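Local atomic coordinates of tRNA (guanine(9)-N1)-methyltransferase (Schizosaccharomyces pombe, PDB entry 4JWH), a protein that transfers a methyl group from S-adenosyl-L-methionine to N1 of guanosine 9 in cytoplasmic tRNA, giving N(1)-methylguanosine and S-adenosyl-L-homocysteine. Residues Ile106-Ala111 with Gln126-Cys131; Leu203-Ile208 with Leu263-Arg268; Tyr209-Ile214 with Gln256-Leu261. All blocks are in the same frame, centred on the assembly; numbering follows the deposited sequence. Where two conformers were deposited one is given.

Interaction 1 of 3, residues Ile106-Ala111 with Gln126-Cys131; sequences IVLDCA and QQVTRC
L108 is extended toward helix 126-131 by two torsions: CG lies opposite the carbonyl carbon (chi1 -47°), and CD1 continues the chain in the fully extended direction (chi2 180°). On the helix, V128 turns its CG1 opposite the backbone N (chi1 167°), which leaves CG2 as the branch that meets the strand, while C131 keeps SG on the side of its own backbone N. The two helix residues are three positions apart, and CD1 of L108 reaches both. It approaches V128 CG2 to 4.0 Å, the two side chains crossing obliquely, and comes within 4.2 Å of C131 SG. They meet between backbones whose nearest CA atoms, of L108 and V128, are 8.0 Å apart.

The segments belong to a beta-alpha-beta crossover, in which helix 118-137 packs on the sheet between strand 105-109 and its parallel neighbour 143-147. L144 of that second strand touches both L108 and C131, and I211 also packs on L108. D109, the next residue of the strand, instead engages K227 in a salt bridge and Y191 in a hydrogen bond. The nearest atoms of the L108 side chain and the bound SAH are about 8 Å apart. Methyl groups and a sulfur meet here without any hydrogen bond between the segments, so this part of the helix rests on the strand through buried apolar packing, with little directional restraint.

Interaction 2 of 3, residues Leu203-Ile208 with Leu263-Arg268; sequences LDEDKI and LWLEYR
L203 N sits over one face of the W264 indole, 3.3 Å from W264 CZ3. The side chain then slides past the ring, CG 3.8 Å from W264 CE3, and ends with CD1 against L265 CD2 at 4.0 Å, the leucines crossing at about a right angle. L203 O accepts a 2.7 Å hydrogen bond from a water that also donates to E205 OE2 and weakly accepts from R268 NH1. With D204 a type I beta turn begins, closed by K207 N on D204 O; it ends the loop leading from strand 189-192 into strand 208-212, whose L203 and E205 touch the C-terminal end of helix 254-267. There R268, salt-bridged through NH2 to E202 OE2, leaves the helix with positive phi and lays the centre of its guanidinium over W264 CH2, 3.6 Å from the guanidinium plane. With an alanine in place of W264, L203 would probably lose the flat surface beneath its N, and R268, though still paired with E202, the ring at its guanidinium face. E205 OE2 comes near L265, but S102 OG and S103 N hold the carboxylate. K207 NZ returns across the turn to a salt bridge with D204 OD2 (3.5 Å) whose hydrogen bond is weak.

Interaction 3 of 3, residues Tyr209-Ile214 with Gln256-Leu261; sequences YIIGAI and QVFEIL. With SAH (S-adenosyl-L-homocysteine), chain C.
I211 joins the cofactor to helix 256-261, and its side chain divides between them at CB, itself 4.1 Å from SAH O2'. A chi1 of -53° places CG1 opposite the carbonyl carbon and CG2 opposite the backbone N. CG2 lies against the ribose of SAH, 3.6 Å from O2'. CG1 heads for the helix and passes V257 CG1 at 4.0 Å, the two side chains sliding past each other in opposite directions. At the tip, CD1 settles among the backbone and CB of F258, V257 CG1 and L261 CD1, approaching F258 N to 3.9 Å and lying at the edge of the phenylalanine ring, near its plane. V257 is likewise shared, its CG2 3.5 Å from N9 of the adenine. G212 N donates a hydrogen bond to O2' of SAH (3.0 Å, 154°), and a CB on this glycine would collide with O3'. I211, G212 and V257 form part of the SAH pocket of this SPOUT-clan methyltransferase. Strand 209-212 and helix 256-261 run nearly antiparallel (156°), their axes 9.8 Å apart. The strand is flanked by 105-109 and 189-192; on them L261 touches I106 and L192, while F258 touches C131 of helix 118-137.

How the interactions relate
Interactions 1 and 3 are both buried helix-on-sheet packing, their centres 7 Å apart. Their strands are neighbours, V107 pairing with Y209 and I211, and their helices meet where C131 O lies 3.3 Å from F258 CE2. Interaction 3 differs in having the cofactor as a third partner, so polar ribose contacts join its apolar ones. Interaction 2 shares helix 254-267 with interaction 3 but lies farther out, about 13 Å from the chain centre. It starts from a buried leucine and tryptophan and ends at exposed E205 and R268, adding water and charge. Y209 OH, hydrogen-bonded to D204 N, ties these two together, and L203 CD1 packs on L261 O.

Interaction 1 of 3, residues Ile106-Ala111 with Gln126-Cys131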
# COMPACT_ATOMS: atom_id res chain seq x y z
N ILE A 106 2.82 6.74 1.97
CA ILE A 106 2.07 5.47 1.90
C ILE A 106 2.79 4.43 2.72
O ILE A 106 3.97 4.21 2.55
CB ILE A 106 1.80 4.98 0.44
CG1 ILE A 106 0.93 6.00 -0.32
CG2 ILE A 106 1.21 3.52 0.45
CD1 ILE A 106 0.49 5.59 -1.75
N VAL A 107 2.07 3.78 3.62
CA VAL A 107 2.66 2.80 4.55
C VAL A 107 2.26 1.37 4.18
O VAL A 107 1.05 1.04 4.14
CB VAL A 107 2.18 3.06 5.99
CG1 VAL A 107 2.68 2.00 6.93
CG2 VAL A 107 2.57 4.47 6.48
N LEU A 108 3.25 0.51 3.98
CA LEU A 108 2.99 -0.92 3.99
C LEU A 108 3.11 -1.43 5.44
O LEU A 108 4.20 -1.39 6.05
CB LEU A 108 3.92 -1.66 3.02
CG LEU A 108 4.05 -1.05 1.62
CD1 LEU A 108 4.99 -1.84 0.73
CD2 LEU A 108 2.68 -0.79 0.94
N ASP A 109 1.96 -1.84 5.99
CA ASP A 109 1.89 -2.31 7.37
C ASP A 109 2.31 -3.77 7.36
O ASP A 109 1.52 -4.65 7.02
CB ASP A 109 0.47 -2.15 7.94
CG ASP A 109 0.30 -2.79 9.32
OD1 ASP A 109 1.30 -3.08 10.02
OD2 ASP A 109 -0.86 -2.97 9.72
N CYS A 110 3.55 -4.02 7.75
CA CYS A 110 4.10 -5.36 7.66
C CYS A 110 4.04 -6.11 8.98
O CYS A 110 4.95 -6.85 9.29
CB CYS A 110 5.54 -5.34 7.11
SG CYS A 110 5.74 -4.63 5.46
N ALA A 111 2.96 -5.95 9.72
CA ALA A 111 2.79 -6.59 11.02
C ALA A 111 2.24 -8.01 11.02
O ALA A 111 1.98 -8.56 12.09
CB ALA A 111 1.92 -5.70 11.94
N GLN A 126 7.60 -10.03 -3.50
CA GLN A 126 7.47 -9.59 -4.90
C GLN A 126 6.58 -8.34 -4.97
O GLN A 126 6.89 -7.37 -5.65
CB GLN A 126 6.92 -10.76 -5.74
CG GLN A 126 6.28 -10.41 -7.09
CD GLN A 126 5.83 -11.65 -7.86
OE1 GLN A 126 4.62 -11.94 -7.97
NE2 GLN A 126 6.80 -12.39 -8.40
N GLN A 127 5.50 -8.35 -4.21
CA GLN A 127 4.56 -7.22 -4.21
C GLN A 127 5.15 -5.95 -3.62
O GLN A 127 4.88 -4.87 -4.15
CB GLN A 127 3.29 -7.61 -3.49
CG GLN A 127 2.51 -8.62 -4.28
CD GLN A 127 1.22 -9.01 -3.64
OE1 GLN A 127 0.58 -8.21 -2.97
NE2 GLN A 127 0.79 -10.24 -3.89
N VAL A 128 5.93 -6.08 -2.54
CA VAL A 128 6.62 -4.92 -1.96
C VAL A 128 7.57 -4.32 -2.98
O VAL A 128 7.65 -3.11 -3.13
CB VAL A 128 7.41 -5.26 -0.66
CG1 VAL A 128 8.39 -4.13 -0.27
CG2 VAL A 128 6.44 -5.57 0.51
N THR A 129 8.33 -5.19 -3.66
CA THR A 129 9.25 -4.75 -4.73
C THR A 129 8.49 -4.02 -5.86
O THR A 129 8.94 -2.98 -6.35
CB THR A 129 10.03 -5.96 -5.29
OG1 THR A 129 10.75 -6.59 -4.22
CG2 THR A 129 11.00 -5.54 -6.41
N ARG A 130 7.33 -4.56 -6.26
CA ARG A 130 6.53 -3.90 -7.30
C ARG A 130 6.05 -2.52 -6.85
O ARG A 130 5.96 -1.61 -7.67
CB ARG A 130 5.35 -4.78 -7.80
CG ARG A 130 5.71 -5.64 -9.04
CD ARG A 130 4.49 -6.21 -9.78
NE ARG A 130 4.34 -7.66 -9.60
CZ ARG A 130 3.42 -8.38 -10.25
NH1 ARG A 130 2.59 -7.80 -11.10
NH2 ARG A 130 3.32 -9.69 -10.04
N CYS A 131 5.77 -2.35 -5.55
CA CYS A 131 5.35 -1.03 -5.02
C CYS A 131 6.49 -0.02 -5.19
O CYS A 131 6.28 1.10 -5.66
CB CYS A 131 4.94 -1.07 -3.54
SG CYS A 131 3.39 -2.00 -3.13

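Interaction 2 of 3, residues Leu203-Ile208 with Leu263-Arg268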
# COMPACT_ATOMS: atom_id res chain seq x y z
N LEU A 203 -7.14 11.35 -2.69
CA LEU A 203 -5.99 11.27 -1.80
C LEU A 203 -5.56 12.66 -1.42
O LEU A 203 -5.27 13.48 -2.28
CB LEU A 203 -4.83 10.48 -2.42
CG LEU A 203 -5.21 9.10 -2.98
CD1 LEU A 203 -4.09 8.45 -3.75
CD2 LEU A 203 -5.67 8.18 -1.86
N ASP A 204 -5.49 12.89 -0.11
CA ASP A 204 -5.19 14.17 0.50
C ASP A 204 -3.67 14.34 0.60
O ASP A 204 -2.99 13.48 1.15
CB ASP A 204 -5.75 14.07 1.91
CG ASP A 204 -6.54 15.24 2.34
OD1 ASP A 204 -5.96 16.34 2.45
OD2 ASP A 204 -7.74 15.03 2.66
N GLU A 205 -3.13 15.46 0.11
CA GLU A 205 -1.68 15.68 0.24
C GLU A 205 -1.14 15.62 1.68
O GLU A 205 0.06 15.39 1.87
CB GLU A 205 -1.22 16.98 -0.47
CG GLU A 205 -1.00 16.90 -2.02
CD GLU A 205 0.08 15.90 -2.51
OE1 GLU A 205 1.29 16.10 -2.22
OE2 GLU A 205 -0.28 14.92 -3.24
N ASP A 206 -1.98 15.86 2.68
CA ASP A 206 -1.44 15.89 4.06
C ASP A 206 -1.71 14.58 4.82
O ASP A 206 -1.35 14.44 6.00
CB ASP A 206 -1.86 17.18 4.84
CG ASP A 206 -3.35 17.25 5.10
OD1 ASP A 206 -3.78 17.86 6.12
OD2 ASP A 206 -4.12 16.67 4.30
N LYS A 207 -2.26 13.58 4.11
CA LYS A 207 -2.62 12.32 4.75
C LYS A 207 -1.63 11.16 4.52
O LYS A 207 -0.72 11.22 3.68
CB LYS A 207 -4.06 11.91 4.37
CG LYS A 207 -5.13 12.96 4.77
CD LYS A 207 -5.39 12.96 6.26
CE LYS A 207 -6.40 14.00 6.67
NZ LYS A 207 -7.69 13.83 5.93
N ILE A 208 -1.83 10.09 5.28
CA ILE A 208 -0.90 9.01 5.30
C ILE A 208 -1.76 7.79 5.13
O ILE A 208 -2.62 7.53 5.96
CB ILE A 208 -0.09 8.99 6.61
CG1 ILE A 208 0.71 10.30 6.76
CG2 ILE A 208 0.80 7.77 6.66
CD1 ILE A 208 1.31 10.49 8.15
N LEU A 263 -1.61 5.92 -9.55
CA LEU A 263 -2.22 6.38 -10.79
C LEU A 263 -3.30 7.44 -10.57
O LEU A 263 -3.52 8.32 -11.41
CB LEU A 263 -2.72 5.20 -11.62
CG LEU A 263 -1.57 4.41 -12.28
CD1 LEU A 263 -2.07 3.15 -13.01
CD2 LEU A 263 -0.76 5.25 -13.22
N TRP A 264 -3.98 7.37 -9.43
CA TRP A 264 -4.93 8.40 -9.11
C TRP A 264 -4.21 9.74 -8.96
O TRP A 264 -4.70 10.76 -9.44
CB TRP A 264 -5.76 8.09 -7.86
CG TRP A 264 -6.88 9.11 -7.74
CD1 TRP A 264 -8.11 9.05 -8.31
CD2 TRP A 264 -6.83 10.37 -7.02
NE1 TRP A 264 -8.85 10.18 -8.00
CE2 TRP A 264 -8.09 11.00 -7.20
CE3 TRP A 264 -5.85 11.00 -6.24
CZ2 TRP A 264 -8.38 12.26 -6.64
CZ3 TRP A 264 -6.14 12.25 -5.69
CH2 TRP A 264 -7.40 12.86 -5.88
N LEU A 265 -3.06 9.75 -8.29
CA LEU A 265 -2.27 10.99 -8.21
C LEU A 265 -2.04 11.59 -9.60
O LEU A 265 -2.23 12.80 -9.80
CB LEU A 265 -0.95 10.76 -7.48
CG LEU A 265 -1.16 10.33 -6.03
CD1 LEU A 265 0.16 9.97 -5.38
CD2 LEU A 265 -1.92 11.41 -5.22
N GLU A 266 -1.66 10.75 -10.55
CA GLU A 266 -1.43 11.19 -11.92
C GLU A 266 -2.71 11.66 -12.63
O GLU A 266 -2.76 12.77 -13.16
CB GLU A 266 -0.79 10.08 -12.73
CG GLU A 266 -0.67 10.45 -14.20
CD GLU A 266 0.35 9.63 -14.99
OE1 GLU A 266 1.17 8.91 -14.38
OE2 GLU A 266 0.31 9.74 -16.23
N TYR A 267 -3.73 10.81 -12.65
CA TYR A 267 -4.90 11.09 -13.49
C TYR A 267 -5.98 11.86 -12.74
O TYR A 267 -6.75 12.59 -13.36
CB TYR A 267 -5.50 9.77 -14.04
CG TYR A 267 -4.57 8.90 -14.84
CD1 TYR A 267 -3.71 9.44 -15.81
CD2 TYR A 267 -4.55 7.51 -14.66
CE1 TYR A 267 -2.84 8.61 -16.58
CE2 TYR A 267 -3.69 6.68 -15.42
CZ TYR A 267 -2.83 7.24 -16.36
OH TYR A 267 -2.00 6.41 -17.11
N ARG A 268 -6.04 11.68 -11.42
CA ARG A 268 -7.16 12.17 -10.58
C ARG A 268 -8.56 11.70 -11.02
O ARG A 268 -9.58 12.41 -10.87
CB ARG A 268 -7.06 13.68 -10.35
CG ARG A 268 -5.82 14.05 -9.51
CD ARG A 268 -5.70 15.54 -9.32
NE ARG A 268 -6.64 16.03 -8.31
CZ ARG A 268 -6.36 16.14 -7.01
NH1 ARG A 268 -5.16 15.79 -6.54
NH2 ARG A 268 -7.29 16.58 -6.16
O HOH W 1 -3.47 14.86 -3.78

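Interaction 3 of 3, residues Tyr209-Ile214 with Gln256-Leu261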
# COMPACT_ATOMS: atom_id res chain seq x y z
N TYR A 209 -1.58 7.08 4.02
CA TYR A 209 -2.49 5.96 3.66
C TYR A 209 -1.81 4.66 3.95
O TYR A 209 -0.67 4.50 3.59
CB TYR A 209 -2.91 6.05 2.17
CG TYR A 209 -3.73 7.30 2.00
CD1 TYR A 209 -5.06 7.33 2.41
CD2 TYR A 209 -3.14 8.48 1.53
CE1 TYR A 209 -5.83 8.50 2.30
CE2 TYR A 209 -3.89 9.66 1.44
CZ TYR A 209 -5.23 9.65 1.83
OH TYR A 209 -5.98 10.79 1.73
N ILE A 210 -2.49 3.75 4.64
CA ILE A 210 -1.89 2.47 5.02
C ILE A 210 -2.47 1.35 4.17
O ILE A 210 -3.67 1.25 4.01
CB ILE A 210 -2.13 2.14 6.51
CG1 ILE A 210 -1.65 3.30 7.41
CG2 ILE A 210 -1.39 0.84 6.91
CD1 ILE A 210 -2.35 3.30 8.77
N ILE A 211 -1.58 0.50 3.64
CA ILE A 211 -1.96 -0.77 2.99
C ILE A 211 -1.52 -1.93 3.89
O ILE A 211 -0.36 -1.96 4.34
CB ILE A 211 -1.31 -0.91 1.59
CG1 ILE A 211 -1.61 0.34 0.74
CG2 ILE A 211 -1.77 -2.22 0.91
CD1 ILE A 211 -0.81 0.46 -0.55
N GLY A 212 -2.44 -2.86 4.18
CA GLY A 212 -2.05 -4.11 4.86
C GLY A 212 -1.08 -4.97 4.06
O GLY A 212 -1.40 -5.40 2.95
N ALA A 213 0.11 -5.23 4.59
CA ALA A 213 1.08 -6.03 3.83
C ALA A 213 0.83 -7.49 4.17
O ALA A 213 1.47 -8.06 5.06
CB ALA A 213 2.54 -5.62 4.12
N ILE A 214 -0.12 -8.08 3.45
CA ILE A 214 -0.50 -9.46 3.67
C ILE A 214 -1.10 -10.10 2.40
O ILE A 214 -1.87 -9.47 1.67
CB ILE A 214 -1.49 -9.61 4.89
CG1 ILE A 214 -1.74 -11.11 5.21
CG2 ILE A 214 -2.78 -8.81 4.66
CD1 ILE A 214 -2.54 -11.36 6.46
N GLN A 256 -1.44 -4.00 -6.36
CA GLN A 256 -2.55 -3.45 -7.16
C GLN A 256 -3.11 -2.18 -6.52
O GLN A 256 -3.39 -1.17 -7.18
CB GLN A 256 -3.66 -4.48 -7.39
CG GLN A 256 -3.31 -5.52 -8.46
CD GLN A 256 -4.36 -6.61 -8.58
OE1 GLN A 256 -4.96 -7.01 -7.58
NE2 GLN A 256 -4.59 -7.10 -9.81
N VAL A 257 -3.26 -2.22 -5.21
CA VAL A 257 -3.82 -1.07 -4.48
C VAL A 257 -2.83 0.07 -4.57
O VAL A 257 -3.18 1.19 -4.90
CB VAL A 257 -4.06 -1.46 -2.99
CG1 VAL A 257 -4.35 -0.22 -2.15
CG2 VAL A 257 -5.24 -2.44 -2.92
N PHE A 258 -1.56 -0.22 -4.30
CA PHE A 258 -0.52 0.83 -4.43
C PHE A 258 -0.54 1.48 -5.81
O PHE A 258 -0.54 2.72 -5.93
CB PHE A 258 0.89 0.31 -4.13
CG PHE A 258 1.92 1.40 -4.23
CD1 PHE A 258 2.20 2.18 -3.12
CD2 PHE A 258 2.52 1.71 -5.44
CE1 PHE A 258 3.13 3.25 -3.21
CE2 PHE A 258 3.41 2.78 -5.55
CZ PHE A 258 3.71 3.55 -4.41
N GLU A 259 -0.51 0.65 -6.85
CA GLU A 259 -0.51 1.12 -8.22
C GLU A 259 -1.73 1.98 -8.53
O GLU A 259 -1.65 3.02 -9.24
CB GLU A 259 -0.43 -0.08 -9.19
CG GLU A 259 0.91 -0.83 -9.18
CD GLU A 259 0.78 -2.23 -9.80
OE1 GLU A 259 1.73 -3.01 -9.71
OE2 GLU A 259 -0.32 -2.56 -10.33
N ILE A 260 -2.89 1.57 -8.01
CA ILE A 260 -4.10 2.35 -8.22
C ILE A 260 -3.99 3.74 -7.56
O ILE A 260 -4.32 4.75 -8.17
CB ILE A 260 -5.35 1.58 -7.76
CG1 ILE A 260 -5.71 0.46 -8.77
CG2 ILE A 260 -6.56 2.54 -7.45
CD1 ILE A 260 -6.56 -0.60 -8.05
N LEU A 261 -3.52 3.78 -6.31
CA LEU A 261 -3.33 5.06 -5.60
C LEU A 261 -2.42 5.97 -6.39
O LEU A 261 -2.73 7.14 -6.59
CB LEU A 261 -2.77 4.85 -4.20
CG LEU A 261 -3.61 3.94 -3.28
CD1 LEU A 261 -2.84 3.75 -1.96
CD2 LEU A 261 -4.98 4.59 -3.03
N SAH C . -8.11 -9.84 4.67
CA SAH C . -7.03 -8.88 4.47
CB SAH C . -6.57 -9.06 3.00
CG SAH C . -6.27 -7.76 2.37
SD SAH C . -5.57 -7.53 0.78
C SAH C . -7.51 -7.55 5.03
O SAH C . -7.22 -6.46 4.62
OXT SAH C . -8.18 -7.54 6.01
C5' SAH C . -4.19 -6.53 1.16
C4' SAH C . -4.43 -5.04 1.38
O4' SAH C . -4.83 -4.37 0.22
C3' SAH C . -5.46 -4.64 2.45
O3' SAH C . -4.94 -4.70 3.74
C2' SAH C . -5.87 -3.26 2.04
O2' SAH C . -4.97 -2.36 2.60
C1' SAH C . -5.73 -3.35 0.55
N9 SAH C . -7.02 -3.51 -0.15
C8 SAH C . -7.38 -4.52 -0.89
N7 SAH C . -8.55 -4.35 -1.44
C5 SAH C . -8.96 -3.17 -1.07
C6 SAH C . -10.14 -2.34 -1.29
N6 SAH C . -11.13 -2.76 -2.04
N1 SAH C . -10.18 -1.16 -0.72
C2 SAH C . -9.18 -0.72 0.04
N3 SAH C . -8.10 -1.42 0.29
C4 SAH C . -7.93 -2.63 -0.23